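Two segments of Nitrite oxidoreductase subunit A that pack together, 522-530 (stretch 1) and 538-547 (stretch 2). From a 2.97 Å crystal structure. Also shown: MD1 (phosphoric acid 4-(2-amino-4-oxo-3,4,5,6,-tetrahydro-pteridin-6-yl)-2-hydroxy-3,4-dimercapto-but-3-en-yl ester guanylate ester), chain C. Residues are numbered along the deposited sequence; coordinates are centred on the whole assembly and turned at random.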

# COMPACT_ATOMS: atom_id res chain seq x y z
N ALA B 522 -23.02 14.02 0.21
CA ALA B 522 -22.77 12.63 0.54
C ALA B 522 -21.85 12.55 1.75
O ALA B 522 -20.84 13.25 1.81
CB ALA B 522 -22.15 11.87 -0.64
N ILE B 523 -22.23 11.70 2.70
CA ILE B 523 -21.43 11.43 3.89
C ILE B 523 -20.85 10.04 3.74
O ILE B 523 -21.60 9.06 3.57
CB ILE B 523 -22.26 11.55 5.18
CG1 ILE B 523 -22.89 12.94 5.27
CG2 ILE B 523 -21.38 11.30 6.39
CD1 ILE B 523 -23.95 13.06 6.34
N HIS B 524 -19.53 9.94 3.81
CA HIS B 524 -18.84 8.67 3.68
C HIS B 524 -18.08 8.36 4.95
O HIS B 524 -17.45 9.25 5.54
CB HIS B 524 -17.90 8.67 2.47
CG HIS B 524 -18.62 8.64 1.16
ND1 HIS B 524 -18.92 7.48 0.49
CD2 HIS B 524 -19.16 9.64 0.43
CE1 HIS B 524 -19.58 7.76 -0.62
NE2 HIS B 524 -19.73 9.07 -0.68
N TYR B 525 -18.14 7.10 5.37
CA TYR B 525 -17.52 6.67 6.61
C TYR B 525 -17.05 5.24 6.46
O TYR B 525 -17.37 4.54 5.49
CB TYR B 525 -18.48 6.76 7.79
CG TYR B 525 -19.91 6.40 7.53
CD1 TYR B 525 -20.79 7.32 6.98
CD2 TYR B 525 -20.41 5.15 7.88
CE1 TYR B 525 -22.10 7.00 6.76
CE2 TYR B 525 -21.73 4.82 7.66
CZ TYR B 525 -22.57 5.75 7.10
OH TYR B 525 -23.88 5.42 6.88
N GLY B 526 -16.29 4.81 7.45
CA GLY B 526 -15.75 3.46 7.47
C GLY B 526 -15.48 3.03 8.88
O GLY B 526 -16.16 3.46 9.82
N GLU B 527 -14.47 2.19 9.04
CA GLU B 527 -14.15 1.57 10.31
C GLU B 527 -13.27 2.45 11.18
O GLU B 527 -12.86 2.02 12.26
CB GLU B 527 -13.52 0.21 10.06
CG GLU B 527 -14.54 -0.79 9.53
CD GLU B 527 -14.93 -0.52 8.09
OE1 GLU B 527 -14.03 -0.28 7.27
OE2 GLU B 527 -16.15 -0.50 7.79
N GLY B 528 -12.96 3.67 10.74
CA GLY B 528 -12.44 4.65 11.66
C GLY B 528 -13.45 5.04 12.71
O GLY B 528 -13.06 5.50 13.79
N VAL B 529 -14.74 4.85 12.43
CA VAL B 529 -15.79 5.09 13.40
C VAL B 529 -16.56 3.80 13.67
O VAL B 529 -17.16 3.64 14.74
CB VAL B 529 -16.74 6.21 12.93
CG1 VAL B 529 -15.97 7.52 12.80
CG2 VAL B 529 -17.38 5.83 11.60
N ASN B 530 -16.56 2.88 12.71
CA ASN B 530 -17.24 1.60 12.91
C ASN B 530 -16.50 0.67 13.85
O ASN B 530 -17.09 -0.33 14.30
CB ASN B 530 -17.47 0.90 11.57
CG ASN B 530 -18.69 1.40 10.84
OD1 ASN B 530 -19.64 1.90 11.46
ND2 ASN B 530 -18.69 1.28 9.52
PB MD1 C . -11.07 2.41 6.82
O3B MD1 C . -10.63 2.21 8.39
O1B MD1 C . -10.43 3.67 6.28
O2B MD1 C . -12.57 2.54 6.73
O3A MD1 C . -10.55 1.11 5.95
C10 MD1 C . -11.14 -0.15 6.15
C11 MD1 C . -11.16 -0.92 4.79
O11 MD1 C . -9.82 -0.46 4.03
C12 MD1 C . -11.34 -2.23 5.01
S12 MD1 C . -12.46 -2.73 6.35
C13 MD1 C . -10.74 -3.41 4.21
S13 MD1 C . -11.21 -5.07 4.76
C14 MD1 C . -9.81 -3.31 3.11
N15 MD1 C . -8.47 -2.73 3.79
C16 MD1 C . -7.55 -2.24 2.84
C15 MD1 C . -6.09 -2.44 2.99
O14 MD1 C . -5.65 -3.04 3.92
N17 MD1 C . -5.17 -1.89 1.95
C17 MD1 C . -5.74 -1.11 0.74
N16 MD1 C . -4.84 -0.58 -0.26
N18 MD1 C . -7.23 -0.90 0.60
C20 MD1 C . -8.13 -1.43 1.59
N8 MD1 C . -9.52 -1.26 1.50
C7 MD1 C . -10.30 -2.62 1.87
PA MD1 C . -9.50 3.11 9.18
O1A MD1 C . -9.07 2.36 10.41
O2A MD1 C . -8.32 3.31 8.26
O5' MD1 C . -10.10 4.58 9.63
C5' MD1 C . -10.09 5.63 8.71
C4' MD1 C . -9.80 7.00 9.42
O4' MD1 C . -10.78 7.27 10.60
C1' MD1 C . -9.84 7.80 11.72
N9 MD1 C . -10.44 7.64 13.07
C4 MD1 C . -11.49 8.36 13.42
N3 MD1 C . -12.28 9.39 12.68
C2 MD1 C . -13.42 10.04 13.33
N2 MD1 C . -14.19 11.03 12.61
N1 MD1 C . -13.78 9.68 14.68
C6 MD1 C . -13.02 8.70 15.38
O6 MD1 C . -13.31 8.40 16.49
C5 MD1 C . -11.82 8.02 14.70
N7 MD1 C . -10.96 7.10 15.11
C8 MD1 C . -10.09 6.85 14.11
C2' MD1 C . -8.82 7.06 11.57
O2' MD1 C . -7.65 7.65 12.21
C3' MD1 C . -8.63 7.02 9.92
O3' MD1 C . -7.93 8.21 9.47
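Stretch 2, residues 538-547: MNRSYYLPVM

Two tyrosine rings form the centre of this contact in an oblique pairing: the Tyr-525 and Tyr-542 ring centroids lie 4.4 Å apart with their planes at 43°, and the closest atoms, Tyr-525 CD1 and Tyr-542 CD2, are 3.4 Å apart. Tyr-542 CD2 sits over one face of the Tyr-525 ring, and the CA-to-CB bonds of both residues point toward the other stretch.

Stretch 2 is helical in 538-541 and in 544-547, entering the first from earlier in the chain and continuing beyond the second. Around Tyr-542 (phi/psi -75/-6°) and Tyr-543 (-100/-19°) the helical bonding weakens: the amides of Tyr-542, Tyr-543 and Leu-544 make weak backbone bonds. The direction follows from the CA register: Ile-523 pairs with Tyr-542 at 7.1 Å between CA atoms, Val-529 CA with Met-538 CA at 7.4 Å, and Asn-530 CA with Asn-539 CA at 7.9 Å. Overall the stretches run in broadly opposite senses, although the last two pairs advance together.

In the strand, Ile-523 (m, t) extends CD1 to 3.5 Å from Tyr-542 O, 3.7 Å from Pro-545 CG and 4.4 Å from Val-546 CB, packing against Pro-545 and Val-546. Strand alternation is evident here: Ile-523 and Tyr-525 point toward stretch 2, Ala-522 and His-524 away. Tyr-543 points away at CB, yet its ring returns, bringing CE1 to 3.4 Å from Tyr-525 OH, which lies at the ring edge.

Beyond Gly-526 comes a weakly bonded helix, about 527-530, in which Asn-530 N hydrogen-bonds to Gly-526 O at 3.0 Å. Val-529 packs against Met-538 (Val-529 CB to Met-538 SD, 3.9 Å) and against the edge of the Tyr-542 ring (Val-529 CG2 to Tyr-542 CE2, 3.6 Å). Meanwhile Glu-527 N donates a hydrogen bond to MD1 O2B at 3.0 Å, so this segment also meets MD1. The buried surface totals 473 Å².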

# COMPACT_ATOMS: atom_id res chain seq x y z
N MET B 538 -23.46 5.99 15.92
CA MET B 538 -22.78 6.86 14.96
C MET B 538 -23.35 6.71 13.56
O MET B 538 -23.60 7.70 12.87
CB MET B 538 -21.28 6.53 14.96
CG MET B 538 -20.45 7.43 15.85
SD MET B 538 -18.86 6.63 16.19
CE MET B 538 -17.78 8.03 16.40
N ASN B 539 -23.59 5.47 13.12
CA ASN B 539 -24.12 5.26 11.78
C ASN B 539 -25.53 5.82 11.67
O ASN B 539 -25.90 6.43 10.66
CB ASN B 539 -24.08 3.78 11.42
CG ASN B 539 -22.68 3.22 11.49
OD1 ASN B 539 -22.42 2.32 12.28
ND2 ASN B 539 -21.78 3.74 10.68
N ARG B 540 -26.35 5.61 12.71
CA ARG B 540 -27.65 6.26 12.76
C ARG B 540 -27.49 7.77 12.73
O ARG B 540 -28.27 8.48 12.09
CB ARG B 540 -28.41 5.81 14.01
CG ARG B 540 -28.80 4.35 14.00
CD ARG B 540 -29.30 3.92 15.37
NE ARG B 540 -30.52 4.63 15.74
CZ ARG B 540 -31.04 4.63 16.97
NH1 ARG B 540 -30.44 3.96 17.94
NH2 ARG B 540 -32.15 5.30 17.22
N SER B 541 -26.48 8.29 13.44
CA SER B 541 -26.21 9.72 13.42
C SER B 541 -25.84 10.21 12.02
O SER B 541 -26.09 11.37 11.69
CB SER B 541 -25.09 10.04 14.41
OG SER B 541 -24.67 11.38 14.31
N TYR B 542 -25.25 9.34 11.20
CA TYR B 542 -24.78 9.73 9.88
C TYR B 542 -25.89 9.91 8.85
O TYR B 542 -25.60 10.36 7.73
CB TYR B 542 -23.77 8.69 9.37
CG TYR B 542 -22.49 8.65 10.18
CD1 TYR B 542 -22.09 9.76 10.91
CD2 TYR B 542 -21.70 7.52 10.21
CE1 TYR B 542 -20.93 9.73 11.66
CE2 TYR B 542 -20.53 7.48 10.96
CZ TYR B 542 -20.15 8.60 11.68
OH TYR B 542 -19.00 8.58 12.42
N TYR B 543 -27.14 9.60 9.19
CA TYR B 543 -28.26 9.86 8.29
C TYR B 543 -29.05 11.11 8.65
O TYR B 543 -29.77 11.63 7.79
CB TYR B 543 -29.23 8.67 8.24
CG TYR B 543 -28.83 7.55 7.30
CD1 TYR B 543 -27.53 7.09 7.23
CD2 TYR B 543 -29.77 6.95 6.46
CE1 TYR B 543 -27.16 6.06 6.37
CE2 TYR B 543 -29.42 5.93 5.60
CZ TYR B 543 -28.11 5.49 5.56
OH TYR B 543 -27.75 4.48 4.70
N LEU B 544 -28.93 11.60 9.88
CA LEU B 544 -29.75 12.73 10.31
C LEU B 544 -29.60 13.96 9.43
O LEU B 544 -30.63 14.48 8.96
CB LEU B 544 -29.45 13.06 11.78
CG LEU B 544 -29.99 12.08 12.82
CD1 LEU B 544 -29.43 12.41 14.19
CD2 LEU B 544 -31.51 12.10 12.84
N PRO B 545 -28.40 14.47 9.14
CA PRO B 545 -28.31 15.65 8.26
C PRO B 545 -28.70 15.35 6.83
O PRO B 545 -29.09 16.28 6.11
CB PRO B 545 -26.84 16.07 8.37
CG PRO B 545 -26.13 14.82 8.71
CD PRO B 545 -27.06 14.03 9.58
N VAL B 546 -28.61 14.09 6.39
CA VAL B 546 -28.91 13.75 5.01
C VAL B 546 -30.37 13.34 4.82
O VAL B 546 -30.88 13.42 3.69
CB VAL B 546 -27.96 12.63 4.53
CG1 VAL B 546 -28.43 11.27 5.00
CG2 VAL B 546 -27.83 12.65 3.03
N MET B 547 -31.06 12.91 5.88
CA MET B 547 -32.50 12.66 5.77
C MET B 547 -33.27 13.96 5.61
O MET B 547 -34.27 14.01 4.89
CB MET B 547 -33.00 11.91 7.01
CG MET B 547 -32.58 10.46 7.09
SD MET B 547 -33.42 9.62 8.45
CE MET B 547 -32.51 10.27 9.86